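Long-range contacts in formimidoylglutamase (Bacillus subtilis, PDB 3M1R), which hydrolyses N-formimidoyl-L-glutamate to L-glutamate and formamide in histidine degradation, using two manganese ions per subunit: residues F152-D157 with D245-D250; P123-G128 with G285-E290. All coordinates share one frame; numbering follows the deposited sequence.

Interaction 1 (F152-D157 with D245-D250); sequences FDAHHD and DMDVLD. With CA (calcium ion), chain B; CA (calcium ion), chain C.
D153 and D245 bridge the two calcium ions in the binuclear metal centre of the arginase fold. The enzyme's cofactor is manganese; calcium occupies both sites here. D245 binds both ions through one atom, OD2, 2.6 Å from the chain B ion. Its CG is anti to the backbone N (chi1 178°), which carries the carboxylate across to the other loop. D153 splits its oxygens instead: OD1 goes to the chain B ion and OD2 to the chain C ion. The carboxylates of D153 and D245 are turned 66° apart, and D153 OD2 lies 3.0 Å from D245 OD2 because both bind the chain C ion. D157 chelates that ion with both oxygens, and N130 adds a further ligand. D247 chelates the chain B ion, and H155 ND1 completes the protein ligands there at 2.4 Å. A154 CB lies over one face of the H155 imidazole, offset toward its rim, and D247 CG sits at the ring edge. D153 OD1 also accepts the H155 N-H from above its carboxylate plane, in an Asx turn that ties ligand to ligand. Where the two strands end, D245 N donates to F152 O at 3.0 Å. V248 packs against the same backbone, its CG2 3.4 Å from D153 N.

Interaction 2 (P123-G128 with G285-E290); sequences PLILGG and GIEIVE
I125 N donates to I286 O at 2.7 Å in a nearly straight bond (173°). It belongs to a run of backbone hydrogen bonds between two neighbouring parallel strands at the centre of the arginase sheet. I286 N reaches back to P123 O, and I288 N donates to I125 O. I125 is thus held through both its N-H and its carbonyl. G127 N donates to I288 O at 2.8 Å. Beyond it the peptide before G128 is cis, and E290 N donates to G128 O over a longer 3.3 Å. The strand segments run only 10° from parallel. E287 CA makes a CA-H...O contact with I125 O at 3.3 Å.

I125 and E287 lie side by side on one face, their CB atoms 3.7 Å apart. I125 CD1 extends along E287 CB. The buried carboxylate of E287 is held by S243 and S133 at OE2 and by T136 at OE1. On the other face, L124 CG meets I286 CG2 at 4.2 Å. I286 CG1 is anti to the backbone N (chi1 -177°), which places CG2 on the side of L124. V289 CB packs against G128 O.

L124, L126, I286 and I288 all touch helix 300-318. Strand 39-45 flanks 123-127, and strand 239-245 flanks 285-289.

How the interactions relate
From the N terminus, 123-128 comes first, on strand 121-127. The chain then passes through 152-157, in the loop that follows strand 147-152. Segment 245-250 comes next, in the loop that follows strand 239-245. Interaction 1 closes that inner loop. The chain reaches 285-290 on strand 283-289, where interaction 2 closes the outer loop, so interaction 1 is nested inside interaction 2. In the sheet the four strands lie in the order 121-127, 283-289, 239-245, 147-152. The two contacts also touch: M246 N probably donates to V289 O, and M246 packs on I288. Interaction 2 joins central strands, while interaction 1 gathers metal ligands at the C-terminal ends of two strands alongside.

Interaction 1 (F152-D157 with D245-D250)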
loop_
_atom_site.group_PDB
_atom_site.type_symbol
_atom_site.label_atom_id
_atom_site.label_comp_id
_atom_site.label_asym_id
_atom_site.label_seq_id
_atom_site.Cartn_x
_atom_site.Cartn_y
_atom_site.Cartn_z
ATOM N N PHE D 152 -25.515 -8.128 -16.377
ATOM C CA PHE D 152 -24.614 -6.997 -16.579
ATOM C C PHE D 152 -23.185 -7.542 -16.599
ATOM O O PHE D 152 -22.720 -8.130 -15.617
ATOM C CB PHE D 152 -24.772 -5.955 -15.474
ATOM C CG PHE D 152 -26.043 -5.151 -15.574
ATOM C CD1 PHE D 152 -26.090 -3.999 -16.338
ATOM C CD2 PHE D 152 -27.179 -5.549 -14.904
ATOM C CE1 PHE D 152 -27.249 -3.268 -16.425
ATOM C CE2 PHE D 152 -28.353 -4.823 -14.999
ATOM C CZ PHE D 152 -28.386 -3.682 -15.749
ATOM N N ASP D 153 -22.500 -7.366 -17.721
ATOM C CA ASP D 153 -21.209 -8.011 -17.906
ATOM C C ASP D 153 -20.414 -7.454 -19.079
ATOM O O ASP D 153 -20.981 -7.150 -20.140
ATOM C CB ASP D 153 -21.407 -9.528 -18.102
ATOM C CG ASP D 153 -20.295 -10.326 -17.477
ATOM O OD1 ASP D 153 -19.150 -9.898 -17.664
ATOM O OD2 ASP D 153 -20.551 -11.348 -16.803
ATOM N N ALA D 154 -19.098 -7.318 -18.885
ATOM C CA ALA D 154 -18.198 -7.072 -20.004
ATOM C C ALA D 154 -18.018 -8.345 -20.832
ATOM O O ALA D 154 -17.604 -8.263 -21.979
ATOM C CB ALA D 154 -16.795 -6.580 -19.505
ATOM N N HIS D 155 -18.293 -9.512 -20.239
ATOM C CA HIS D 155 -17.973 -10.800 -20.871
ATOM C C HIS D 155 -19.186 -11.695 -21.034
ATOM O O HIS D 155 -20.095 -11.661 -20.210
ATOM C CB HIS D 155 -16.952 -11.584 -20.045
ATOM C CG HIS D 155 -15.853 -10.744 -19.486
ATOM N ND1 HIS D 155 -16.004 -10.007 -18.329
ATOM C CD2 HIS D 155 -14.602 -10.502 -19.925
ATOM C CE1 HIS D 155 -14.881 -9.372 -18.064
ATOM N NE2 HIS D 155 -14.013 -9.642 -19.020
ATOM N N HIS D 156 -19.155 -12.543 -22.065
ATOM C CA HIS D 156 -20.255 -13.462 -22.365
ATOM C C HIS D 156 -20.417 -14.516 -21.279
ATOM O O HIS D 156 -21.541 -14.904 -20.945
ATOM C CB HIS D 156 -20.041 -14.153 -23.717
ATOM C CG HIS D 156 -20.143 -13.227 -24.891
ATOM N ND1 HIS D 156 -21.303 -12.556 -25.212
ATOM C CD2 HIS D 156 -19.231 -12.867 -25.826
ATOM C CE1 HIS D 156 -21.101 -11.814 -26.286
ATOM N NE2 HIS D 156 -19.849 -11.987 -26.681
ATOM N N ASP D 157 -19.292 -14.960 -20.725
ATOM C CA ASP D 157 -19.266 -16.022 -19.716
ATOM C C ASP D 157 -19.852 -17.328 -20.192
ATOM O O ASP D 157 -20.593 -17.980 -19.455
ATOM C CB ASP D 157 -19.992 -15.615 -18.444
ATOM C CG ASP D 157 -19.127 -14.805 -17.523
ATOM O OD1 ASP D 157 -17.975 -14.486 -17.905
ATOM O OD2 ASP D 157 -19.596 -14.498 -16.406
ATOM N N ASP D 245 -22.513 -8.401 -12.619
ATOM C CA ASP D 245 -21.089 -8.678 -12.551
ATOM C C ASP D 245 -20.428 -7.312 -12.551
ATOM O O ASP D 245 -20.536 -6.556 -13.508
ATOM C CB ASP D 245 -20.660 -9.500 -13.758
ATOM C CG ASP D 245 -19.161 -9.792 -13.780
ATOM O OD1 ASP D 245 -18.344 -9.043 -13.215
ATOM O OD2 ASP D 245 -18.809 -10.810 -14.381
HETATM N N MSE D 246 -19.778 -6.984 -11.449
HETATM C CA MSE D 246 -19.312 -5.619 -11.240
HETATM C C MSE D 246 -18.253 -5.210 -12.250
HETATM O O MSE D 246 -18.000 -4.023 -12.430
HETATM C CB MSE D 246 -18.818 -5.415 -9.796
HETATM C CG MSE D 246 -19.945 -5.469 -8.749
HETATM SE SE MSE D 246 -21.304 -4.036 -8.898
HETATM C CE MSE D 246 -20.191 -2.578 -8.210
ATOM N N ASP D 247 -17.653 -6.176 -12.944
ATOM C CA ASP D 247 -16.616 -5.806 -13.900
ATOM C C ASP D 247 -17.186 -5.221 -15.189
ATOM O O ASP D 247 -16.434 -4.788 -16.056
ATOM C CB ASP D 247 -15.594 -6.931 -14.153
ATOM C CG ASP D 247 -16.181 -8.103 -14.898
ATOM O OD1 ASP D 247 -17.175 -7.918 -15.660
ATOM O OD2 ASP D 247 -15.632 -9.215 -14.718
ATOM N N VAL D 248 -18.510 -5.155 -15.280
ATOM C CA VAL D 248 -19.161 -4.371 -16.329
ATOM C C VAL D 248 -18.790 -2.886 -16.170
ATOM O O VAL D 248 -18.818 -2.114 -17.124
ATOM C CB VAL D 248 -20.699 -4.529 -16.265
ATOM C CG1 VAL D 248 -21.302 -3.668 -15.133
ATOM C CG2 VAL D 248 -21.333 -4.172 -17.592
ATOM N N LEU D 249 -18.440 -2.497 -14.946
ATOM C CA LEU D 249 -18.083 -1.115 -14.668
ATOM C C LEU D 249 -16.676 -0.841 -15.140
ATOM O O LEU D 249 -15.834 -1.727 -15.147
ATOM C CB LEU D 249 -18.165 -0.808 -13.166
ATOM C CG LEU D 249 -19.559 -0.817 -12.558
ATOM C CD1 LEU D 249 -19.479 -0.938 -11.038
ATOM C CD2 LEU D 249 -20.370 0.436 -12.974
ATOM N N ASP D 250 -16.446 0.403 -15.533
ATOM C CA ASP D 250 -15.148 0.887 -15.941
ATOM C C ASP D 250 -14.151 0.800 -14.797
ATOM O O ASP D 250 -14.502 1.039 -13.625
ATOM C CB ASP D 250 -15.270 2.341 -16.388
ATOM C CG ASP D 250 -14.001 2.862 -17.035
ATOM O OD1 ASP D 250 -13.828 2.675 -18.262
ATOM O OD2 ASP D 250 -13.182 3.462 -16.317
HETATM CA CA CA B . -17.231 -10.207 -16.317
HETATM CA CA CA C . -18.218 -12.475 -16.193
#

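Interaction 2 (P123-G128 with G285-E290)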
loop_
_atom_site.group_PDB
_atom_site.type_symbol
_atom_site.label_atom_id
_atom_site.label_comp_id
_atom_site.label_asym_id
_atom_site.label_seq_id
_atom_site.Cartn_x
_atom_site.Cartn_y
_atom_site.Cartn_z
ATOM N N PRO D 123 -34.273 -13.049 -3.203
ATOM C CA PRO D 123 -32.857 -13.064 -2.827
ATOM C C PRO D 123 -32.060 -11.808 -3.208
ATOM O O PRO D 123 -32.163 -11.313 -4.323
ATOM C CB PRO D 123 -32.313 -14.285 -3.574
ATOM C CG PRO D 123 -33.497 -15.194 -3.707
ATOM C CD PRO D 123 -34.668 -14.268 -3.937
ATOM N N LEU D 124 -31.285 -11.304 -2.250
ATOM C CA LEU D 124 -30.236 -10.334 -2.513
ATOM C C LEU D 124 -28.955 -11.100 -2.277
ATOM O O LEU D 124 -28.510 -11.239 -1.141
ATOM C CB LEU D 124 -30.326 -9.126 -1.571
ATOM C CG LEU D 124 -31.299 -8.005 -1.988
ATOM C CD1 LEU D 124 -32.646 -8.571 -2.367
ATOM C CD2 LEU D 124 -31.455 -6.960 -0.902
ATOM N N ILE D 125 -28.389 -11.632 -3.355
ATOM C CA ILE D 125 -27.227 -12.509 -3.254
ATOM C C ILE D 125 -25.901 -11.762 -3.350
ATOM O O ILE D 125 -25.617 -11.058 -4.328
ATOM C CB ILE D 125 -27.258 -13.616 -4.333
ATOM C CG1 ILE D 125 -28.658 -14.214 -4.433
ATOM C CG2 ILE D 125 -26.212 -14.685 -4.027
ATOM C CD1 ILE D 125 -28.867 -15.137 -5.638
ATOM N N LEU D 126 -25.078 -11.929 -2.329
ATOM C CA LEU D 126 -23.715 -11.370 -2.338
ATOM C C LEU D 126 -22.669 -12.432 -2.695
ATOM O O LEU D 126 -22.356 -13.307 -1.886
ATOM C CB LEU D 126 -23.393 -10.746 -0.973
ATOM C CG LEU D 126 -23.945 -9.347 -0.610
ATOM C CD1 LEU D 126 -25.189 -8.984 -1.395
ATOM C CD2 LEU D 126 -24.178 -9.179 0.899
ATOM N N GLY D 127 -22.120 -12.356 -3.905
ATOM C CA GLY D 127 -20.986 -13.196 -4.264
ATOM C C GLY D 127 -19.727 -12.715 -3.555
ATOM O O GLY D 127 -19.742 -11.654 -2.924
ATOM N N GLY D 128 -18.635 -13.470 -3.663
ATOM C CA GLY D 128 -18.579 -14.652 -4.501
ATOM C C GLY D 128 -18.197 -14.313 -5.930
ATOM O O GLY D 128 -18.400 -13.197 -6.386
ATOM N N GLY D 285 -34.991 -12.013 -8.051
ATOM C CA GLY D 285 -33.756 -11.903 -7.294
ATOM C C GLY D 285 -32.692 -11.048 -7.960
ATOM O O GLY D 285 -32.821 -10.635 -9.111
ATOM N N ILE D 286 -31.649 -10.742 -7.203
ATOM C CA ILE D 286 -30.506 -10.055 -7.746
ATOM C C ILE D 286 -29.257 -10.625 -7.069
ATOM O O ILE D 286 -29.264 -10.969 -5.871
ATOM C CB ILE D 286 -30.613 -8.518 -7.585
ATOM C CG1 ILE D 286 -29.421 -7.818 -8.249
ATOM C CG2 ILE D 286 -30.722 -8.119 -6.115
ATOM C CD1 ILE D 286 -29.500 -6.295 -8.199
ATOM N N GLU D 287 -28.196 -10.762 -7.851
ATOM C CA GLU D 287 -26.915 -11.195 -7.316
ATOM C C GLU D 287 -25.839 -10.226 -7.768
ATOM O O GLU D 287 -25.925 -9.635 -8.836
ATOM C CB GLU D 287 -26.587 -12.612 -7.785
ATOM C CG GLU D 287 -26.320 -12.689 -9.269
ATOM C CD GLU D 287 -26.126 -14.121 -9.756
ATOM O OE1 GLU D 287 -26.315 -15.064 -8.958
ATOM O OE2 GLU D 287 -25.793 -14.302 -10.944
ATOM N N ILE D 288 -24.828 -10.055 -6.934
ATOM C CA ILE D 288 -23.679 -9.251 -7.295
ATOM C C ILE D 288 -22.435 -10.116 -7.230
ATOM O O ILE D 288 -22.174 -10.773 -6.215
ATOM C CB ILE D 288 -23.540 -8.076 -6.350
ATOM C CG1 ILE D 288 -24.809 -7.223 -6.436
ATOM C CG2 ILE D 288 -22.272 -7.263 -6.676
ATOM C CD1 ILE D 288 -24.842 -6.140 -5.409
ATOM N N VAL D 289 -21.692 -10.150 -8.328
ATOM C CA VAL D 289 -20.491 -10.957 -8.375
ATOM C C VAL D 289 -19.274 -10.147 -8.791
ATOM O O VAL D 289 -19.388 -9.017 -9.279
ATOM C CB VAL D 289 -20.644 -12.177 -9.332
ATOM C CG1 VAL D 289 -21.675 -13.146 -8.800
ATOM C CG2 VAL D 289 -21.004 -11.717 -10.748
ATOM N N GLU D 290 -18.117 -10.751 -8.542
ATOM C CA GLU D 290 -16.826 -10.303 -9.039
ATOM C C GLU D 290 -16.262 -9.075 -8.333
ATOM O O GLU D 290 -15.357 -8.420 -8.836
ATOM C CB GLU D 290 -16.842 -10.166 -10.571
ATOM C CG GLU D 290 -16.986 -11.524 -11.281
ATOM C CD GLU D 290 -15.750 -12.462 -11.119
ATOM O OE1 GLU D 290 -15.916 -13.650 -10.759
ATOM O OE2 GLU D 290 -14.608 -12.025 -11.373
#